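PDB 6CTH: concanavalin A-like lectin protein kinase family protein from Theobroma cacao, which probably transfers phosphate from ATP to protein substrates, acting as the kinase domain of a plant lectin receptor-like kinase. Local coordinates for residues Ile65-Leu77 / Asp121-His135. Numbering follows the deposited sequence. Where two conformers were deposited one is given.
Sequences IISRLRHKNLVKL and DLASALLYLHEEGDH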
loop_
_atom_site.group_PDB
_atom_site.type_symbol
_atom_site.label_atom_id
_atom_site.label_comp_id
_atom_site.label_asym_id
_atom_site.label_seq_id
_atom_site.Cartn_x
_atom_site.Cartn_y
_atom_site.Cartn_z
ATOM N N ILE A 65 5.508 -15.168 -5.146
ATOM C CA ILE A 65 4.897 -14.787 -3.892
ATOM C C ILE A 65 3.362 -14.802 -4.024
ATOM O O ILE A 65 2.655 -15.330 -3.170
ATOM C CB ILE A 65 5.379 -13.390 -3.455
ATOM C CG1 ILE A 65 6.909 -13.316 -3.261
ATOM C CG2 ILE A 65 4.662 -12.935 -2.188
ATOM C CD1 ILE A 65 7.417 -14.276 -2.233
ATOM N N ILE A 66 2.842 -14.128 -5.040
ATOM C CA ILE A 66 1.382 -13.931 -5.125
ATOM C C ILE A 66 0.614 -15.250 -5.285
ATOM O O ILE A 66 -0.542 -15.361 -4.814
ATOM C CB ILE A 66 1.014 -12.859 -6.179
ATOM C CG1 ILE A 66 -0.340 -12.244 -5.867
ATOM C CG2 ILE A 66 1.034 -13.461 -7.586
ATOM C CD1 ILE A 66 -0.721 -11.100 -6.794
ATOM N N SER A 67 1.290 -16.253 -5.874
ATOM C CA SER A 67 0.783 -17.627 -6.017
ATOM C C SER A 67 0.505 -18.292 -4.667
ATOM O O SER A 67 -0.369 -19.160 -4.568
ATOM C CB SER A 67 1.749 -18.511 -6.855
ATOM O OG SER A 67 2.855 -19.021 -6.084
ATOM N N ARG A 68 1.246 -17.886 -3.640
ATOM C CA ARG A 68 1.098 -18.407 -2.287
ATOM C C ARG A 68 0.094 -17.690 -1.393
ATOM O O ARG A 68 0.024 -18.032 -0.208
ATOM C CB ARG A 68 2.431 -18.332 -1.537
ATOM C CG ARG A 68 3.478 -19.165 -2.187
ATOM C CD ARG A 68 4.792 -18.930 -1.560
ATOM N NE ARG A 68 5.778 -19.652 -2.348
ATOM C CZ ARG A 68 6.584 -20.608 -1.909
ATOM N NH1 ARG A 68 6.604 -20.960 -0.648
ATOM N NH2 ARG A 68 7.462 -21.131 -2.765
ATOM N N LEU A 69 -0.597 -16.670 -1.914
ATOM C CA LEU A 69 -1.453 -15.822 -1.125
ATOM C C LEU A 69 -2.896 -15.822 -1.599
ATOM O O LEU A 69 -3.150 -15.686 -2.780
ATOM C CB LEU A 69 -0.941 -14.379 -1.218
ATOM C CG LEU A 69 0.527 -14.134 -0.863
ATOM C CD1 LEU A 69 0.889 -12.677 -1.156
ATOM C CD2 LEU A 69 0.735 -14.455 0.595
ATOM N N ARG A 70 -3.829 -15.981 -0.667
ATOM C CA ARG A 70 -5.250 -15.851 -0.955
ATOM C C ARG A 70 -5.861 -15.141 0.251
ATOM O O ARG A 70 -5.864 -15.702 1.338
ATOM C CB ARG A 70 -5.897 -17.210 -1.176
ATOM C CG ARG A 70 -5.276 -17.988 -2.317
ATOM C CD ARG A 70 -5.686 -17.418 -3.658
ATOM N NE ARG A 70 -5.380 -18.347 -4.739
ATOM C CZ ARG A 70 -4.166 -18.519 -5.247
ATOM N NH1 ARG A 70 -3.143 -17.822 -4.780
ATOM N NH2 ARG A 70 -3.976 -19.388 -6.226
ATOM N N HIS A 71 -6.412 -13.946 0.068
ATOM C CA HIS A 71 -6.971 -13.221 1.211
ATOM C C HIS A 71 -7.893 -12.153 0.649
ATOM O O HIS A 71 -7.586 -11.551 -0.409
ATOM C CB HIS A 71 -5.865 -12.640 2.138
ATOM C CG HIS A 71 -6.345 -12.083 3.433
ATOM N ND1 HIS A 71 -6.863 -10.812 3.568
ATOM C CD2 HIS A 71 -6.349 -12.616 4.679
ATOM C CE1 HIS A 71 -7.170 -10.592 4.844
ATOM N NE2 HIS A 71 -6.827 -11.657 5.545
ATOM N N LYS A 72 -8.960 -11.845 1.382
ATOM C CA LYS A 72 -9.906 -10.812 0.941
ATOM C C LYS A 72 -9.235 -9.437 0.765
ATOM O O LYS A 72 -9.691 -8.628 -0.018
ATOM C CB LYS A 72 -11.128 -10.660 1.839
ATOM C CG LYS A 72 -10.851 -10.071 3.172
ATOM C CD LYS A 72 -12.002 -10.219 4.177
ATOM C CE LYS A 72 -11.498 -9.879 5.566
ATOM N NZ LYS A 72 -11.160 -8.451 5.825
ATOM N N ASN A 73 -8.174 -9.191 1.485
ATOM C CA ASN A 73 -7.500 -7.878 1.406
ATOM C C ASN A 73 -6.175 -7.958 0.641
ATOM O O ASN A 73 -5.338 -7.074 0.800
ATOM C CB ASN A 73 -7.340 -7.292 2.771
ATOM C CG ASN A 73 -8.685 -7.109 3.483
ATOM O OD1 ASN A 73 -8.918 -7.701 4.538
ATOM N ND2 ASN A 73 -9.587 -6.348 2.875
ATOM N N LEU A 74 -6.007 -8.973 -0.203
ATOM C CA LEU A 74 -4.877 -9.052 -1.113
ATOM C C LEU A 74 -5.304 -9.171 -2.559
ATOM O O LEU A 74 -6.241 -9.931 -2.883
ATOM C CB LEU A 74 -3.949 -10.195 -0.758
ATOM C CG LEU A 74 -3.232 -10.116 0.575
ATOM C CD1 LEU A 74 -2.428 -11.378 0.775
ATOM C CD2 LEU A 74 -2.279 -8.932 0.580
ATOM N N VAL A 75 -4.582 -8.485 -3.467
ATOM C CA VAL A 75 -4.857 -8.637 -4.874
ATOM C C VAL A 75 -4.502 -10.044 -5.345
ATOM O O VAL A 75 -3.455 -10.574 -4.953
ATOM C CB VAL A 75 -4.002 -7.607 -5.670
ATOM C CG1 VAL A 75 -4.075 -7.875 -7.157
ATOM C CG2 VAL A 75 -4.454 -6.213 -5.321
ATOM N N LYS A 76 -5.405 -10.672 -6.110
ATOM C CA LYS A 76 -5.200 -11.994 -6.729
ATOM C C LYS A 76 -4.673 -11.924 -8.153
ATOM O O LYS A 76 -5.073 -11.031 -8.931
ATOM C CB LYS A 76 -6.535 -12.857 -6.757
ATOM N N LEU A 77 -3.724 -12.795 -8.482
ATOM C CA LEU A 77 -3.249 -12.947 -9.834
ATOM C C LEU A 77 -4.214 -13.854 -10.577
ATOM O O LEU A 77 -4.638 -14.873 -10.033
ATOM C CB LEU A 77 -1.855 -13.545 -9.840
ATOM C CG LEU A 77 -1.087 -13.483 -11.152
ATOM C CD1 LEU A 77 -0.833 -12.041 -11.549
ATOM C CD2 LEU A 77 0.215 -14.271 -11.055
ATOM N N ASP A 121 -8.567 -2.981 6.863
ATOM C CA ASP A 121 -8.387 -3.907 5.712
ATOM C C ASP A 121 -6.910 -4.116 5.443
ATOM O O ASP A 121 -6.446 -5.229 5.305
ATOM C CB ASP A 121 -9.022 -3.410 4.391
ATOM C CG ASP A 121 -10.557 -3.503 4.334
ATOM O OD1 ASP A 121 -11.173 -4.185 5.184
ATOM O OD2 ASP A 121 -11.141 -2.906 3.382
ATOM N N LEU A 122 -6.161 -3.010 5.387
ATOM C CA LEU A 122 -4.725 -3.082 5.188
ATOM C C LEU A 122 -4.066 -3.823 6.352
ATOM O O LEU A 122 -3.159 -4.649 6.100
ATOM C CB LEU A 122 -4.120 -1.658 5.020
ATOM C CG LEU A 122 -2.608 -1.615 4.859
ATOM C CD1 LEU A 122 -2.155 -2.326 3.637
ATOM C CD2 LEU A 122 -2.203 -0.134 4.814
ATOM N N ALA A 123 -4.514 -3.580 7.588
ATOM C CA ALA A 123 -3.923 -4.249 8.762
ATOM C C ALA A 123 -4.152 -5.773 8.685
ATOM O O ALA A 123 -3.237 -6.551 8.950
ATOM C CB ALA A 123 -4.459 -3.699 10.056
ATOM N N SER A 124 -5.350 -6.133 8.259
ATOM C CA SER A 124 -5.726 -7.572 8.040
ATOM C C SER A 124 -4.831 -8.219 7.014
ATOM O O SER A 124 -4.351 -9.343 7.204
ATOM C CB SER A 124 -7.202 -7.697 7.667
ATOM O OG SER A 124 -7.989 -7.429 8.834
ATOM N N ALA A 125 -4.591 -7.515 5.899
ATOM C CA ALA A 125 -3.646 -8.018 4.894
ATOM C C ALA A 125 -2.261 -8.280 5.473
ATOM O O ALA A 125 -1.663 -9.304 5.211
ATOM C CB ALA A 125 -3.566 -7.051 3.716
ATOM N N LEU A 126 -1.749 -7.313 6.215
ATOM C CA LEU A 126 -0.434 -7.417 6.803
ATOM C C LEU A 126 -0.349 -8.556 7.817
ATOM O O LEU A 126 0.653 -9.226 7.910
ATOM C CB LEU A 126 -0.037 -6.092 7.431
ATOM C CG LEU A 126 1.452 -5.818 7.526
ATOM C CD1 LEU A 126 2.177 -6.253 6.270
ATOM C CD2 LEU A 126 1.708 -4.347 7.811
ATOM N N LEU A 127 -1.400 -8.730 8.598
ATOM C CA LEU A 127 -1.426 -9.827 9.585
ATOM C C LEU A 127 -1.292 -11.157 8.855
ATOM O O LEU A 127 -0.544 -12.039 9.260
ATOM C CB LEU A 127 -2.702 -9.801 10.396
ATOM C CG LEU A 127 -2.855 -10.880 11.453
ATOM C CD1 LEU A 127 -1.785 -10.783 12.507
ATOM C CD2 LEU A 127 -4.247 -10.820 12.106
ATOM N N TYR A 128 -2.041 -11.276 7.783
ATOM C CA TYR A 128 -1.990 -12.499 6.953
ATOM C C TYR A 128 -0.584 -12.720 6.389
ATOM O O TYR A 128 0.005 -13.817 6.462
ATOM C CB TYR A 128 -3.044 -12.442 5.890
ATOM C CG TYR A 128 -2.983 -13.584 4.867
ATOM C CD1 TYR A 128 -3.525 -14.807 5.164
ATOM C CD2 TYR A 128 -2.419 -13.419 3.600
ATOM C CE1 TYR A 128 -3.485 -15.865 4.249
ATOM C CE2 TYR A 128 -2.379 -14.452 2.679
ATOM C CZ TYR A 128 -2.934 -15.675 2.994
ATOM O OH TYR A 128 -2.861 -16.668 2.057
ATOM N N LEU A 129 0.013 -11.650 5.842
ATOM C CA LEU A 129 1.347 -11.749 5.338
ATOM C C LEU A 129 2.369 -12.137 6.387
ATOM O O LEU A 129 3.203 -13.025 6.153
ATOM C CB LEU A 129 1.784 -10.418 4.632
ATOM C CG LEU A 129 1.050 -10.009 3.352
ATOM C CD1 LEU A 129 1.566 -8.666 2.861
ATOM C CD2 LEU A 129 1.149 -11.077 2.278
ATOM N N HIS A 130 2.335 -11.491 7.529
ATOM C CA HIS A 130 3.391 -11.671 8.530
ATOM C C HIS A 130 3.247 -12.956 9.318
ATOM O O HIS A 130 4.275 -13.510 9.735
ATOM C CB HIS A 130 3.456 -10.496 9.504
ATOM C CG HIS A 130 4.024 -9.247 8.889
ATOM N ND1 HIS A 130 4.087 -8.036 9.574
ATOM C CD2 HIS A 130 4.504 -9.024 7.648
ATOM C CE1 HIS A 130 4.628 -7.133 8.772
ATOM N NE2 HIS A 130 4.892 -7.690 7.597
ATOM N N GLU A 131 2.017 -13.417 9.519
ATOM C CA GLU A 131 1.785 -14.439 10.555
ATOM C C GLU A 131 0.976 -15.651 10.128
ATOM O O GLU A 131 0.967 -16.600 10.920
ATOM C CB GLU A 131 1.049 -13.807 11.721
ATOM C CG GLU A 131 1.783 -12.656 12.407
ATOM C CD GLU A 131 3.177 -13.022 12.924
ATOM O OE1 GLU A 131 3.415 -14.236 13.235
ATOM O OE2 GLU A 131 4.065 -12.100 13.008
ATOM N N GLU A 132 0.258 -15.597 9.018
ATOM C CA GLU A 132 -0.732 -16.661 8.721
ATOM C C GLU A 132 -0.338 -17.659 7.674
ATOM O O GLU A 132 -1.025 -18.703 7.565
ATOM C CB GLU A 132 -2.063 -16.044 8.342
ATOM C CG GLU A 132 -2.694 -15.217 9.454
ATOM C CD GLU A 132 -4.028 -14.645 9.070
ATOM O OE1 GLU A 132 -4.804 -15.311 8.378
ATOM O OE2 GLU A 132 -4.360 -13.572 9.568
ATOM N N GLY A 133 0.752 -17.420 6.940
ATOM C CA GLY A 133 1.238 -18.353 5.912
ATOM C C GLY A 133 2.249 -19.353 6.399
ATOM O O GLY A 133 2.814 -19.192 7.494
ATOM N N ASP A 134 2.548 -20.314 5.533
ATOM C CA ASP A 134 3.628 -21.282 5.757
ATOM C C ASP A 134 4.976 -20.575 6.035
ATOM O O ASP A 134 5.739 -20.987 6.909
ATOM C CB ASP A 134 3.765 -22.254 4.550
ATOM C CG ASP A 134 2.593 -23.253 4.403
ATOM O OD1 ASP A 134 2.052 -23.685 5.445
ATOM O OD2 ASP A 134 2.285 -23.629 3.228
ATOM N N HIS A 135 5.192 -19.450 5.344
ATOM C CA HIS A 135 6.333 -18.567 5.557
ATOM C C HIS A 135 5.837 -17.127 5.702
ATOM O O HIS A 135 4.878 -16.697 5.034
ATOM C CB HIS A 135 7.309 -18.644 4.394
ATOM C CG HIS A 135 7.768 -20.038 4.102
ATOM N ND1 HIS A 135 7.167 -20.834 3.152
ATOM C CD2 HIS A 135 8.694 -20.815 4.716
ATOM C CE1 HIS A 135 7.734 -22.029 3.161
ATOM N NE2 HIS A 135 8.654 -22.049 4.111
HETATM O O HOH W 1 5.051 -20.257 1.663
HETATM O O HOH W 2 -5.835 -11.412 8.419
HETATM O O HOH W 3 -12.487 -6.609 3.855
HETATM O O HOH W 4 -10.660 -7.135 8.406
#
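Lys72 reaches helix residues Asp121 and Ser124 through an ammonium gripped by three partners: NZ hydrogen-bonds to Asn73 OD1 at 2.7 Å and to two waters, one shared with Asp121 OD1 and Asn73 ND2, the other with Ser124 OG. Water thus bridges the opposite charges, Lys72 NZ and Asp121 OD1 standing 4.3 Å apart, too far for a salt bridge. The Asn73 amide lies against the Asp121 carboxylate with planes only 26° apart, and both groups are held from beyond the pair, Asn73 ND2 by Ala155 O and Asp121 OD2 by Ala155 N. Further along, Tyr128 illustrates how one aromatic residue can fix a loop. CG anti to the backbone N (chi1 173°) carries its ring out from the helix to the loop, where Tyr128 OH accepts an almost straight hydrogen bond from Arg70 N, 3.0 Å long. His71 CB sits over one face of the Tyr128 ring, a CH-pi contact 4.0 Å from its centroid, while the imidazole runs past the ring the other way. Leu74 CD1 presses on Tyr128 CD2 at 3.5 Å, and Leu69 CD2 fills the corner between Tyr128 CE2 and Leu129 CD2. The imidazole is fixed in turn: Asn73 N donates to His71 ND1 at 2.9 Å, and a water links NE2 to Ser124 O and Glu132 OE2. His71-Lys72-Asn73 matches the HxN motif of the kinase αC-β4 loop, docked on the αE helix as in other protein kinases. The loop thereby ties helix 54-66 of the N-lobe to helix 112-132 of the C-lobe; Leu157 of strand 155-157 makes backbone hydrogen bonds with Asn73 and Val75, while helices 196-212 and 280-287 cover other sides of helix 112-132.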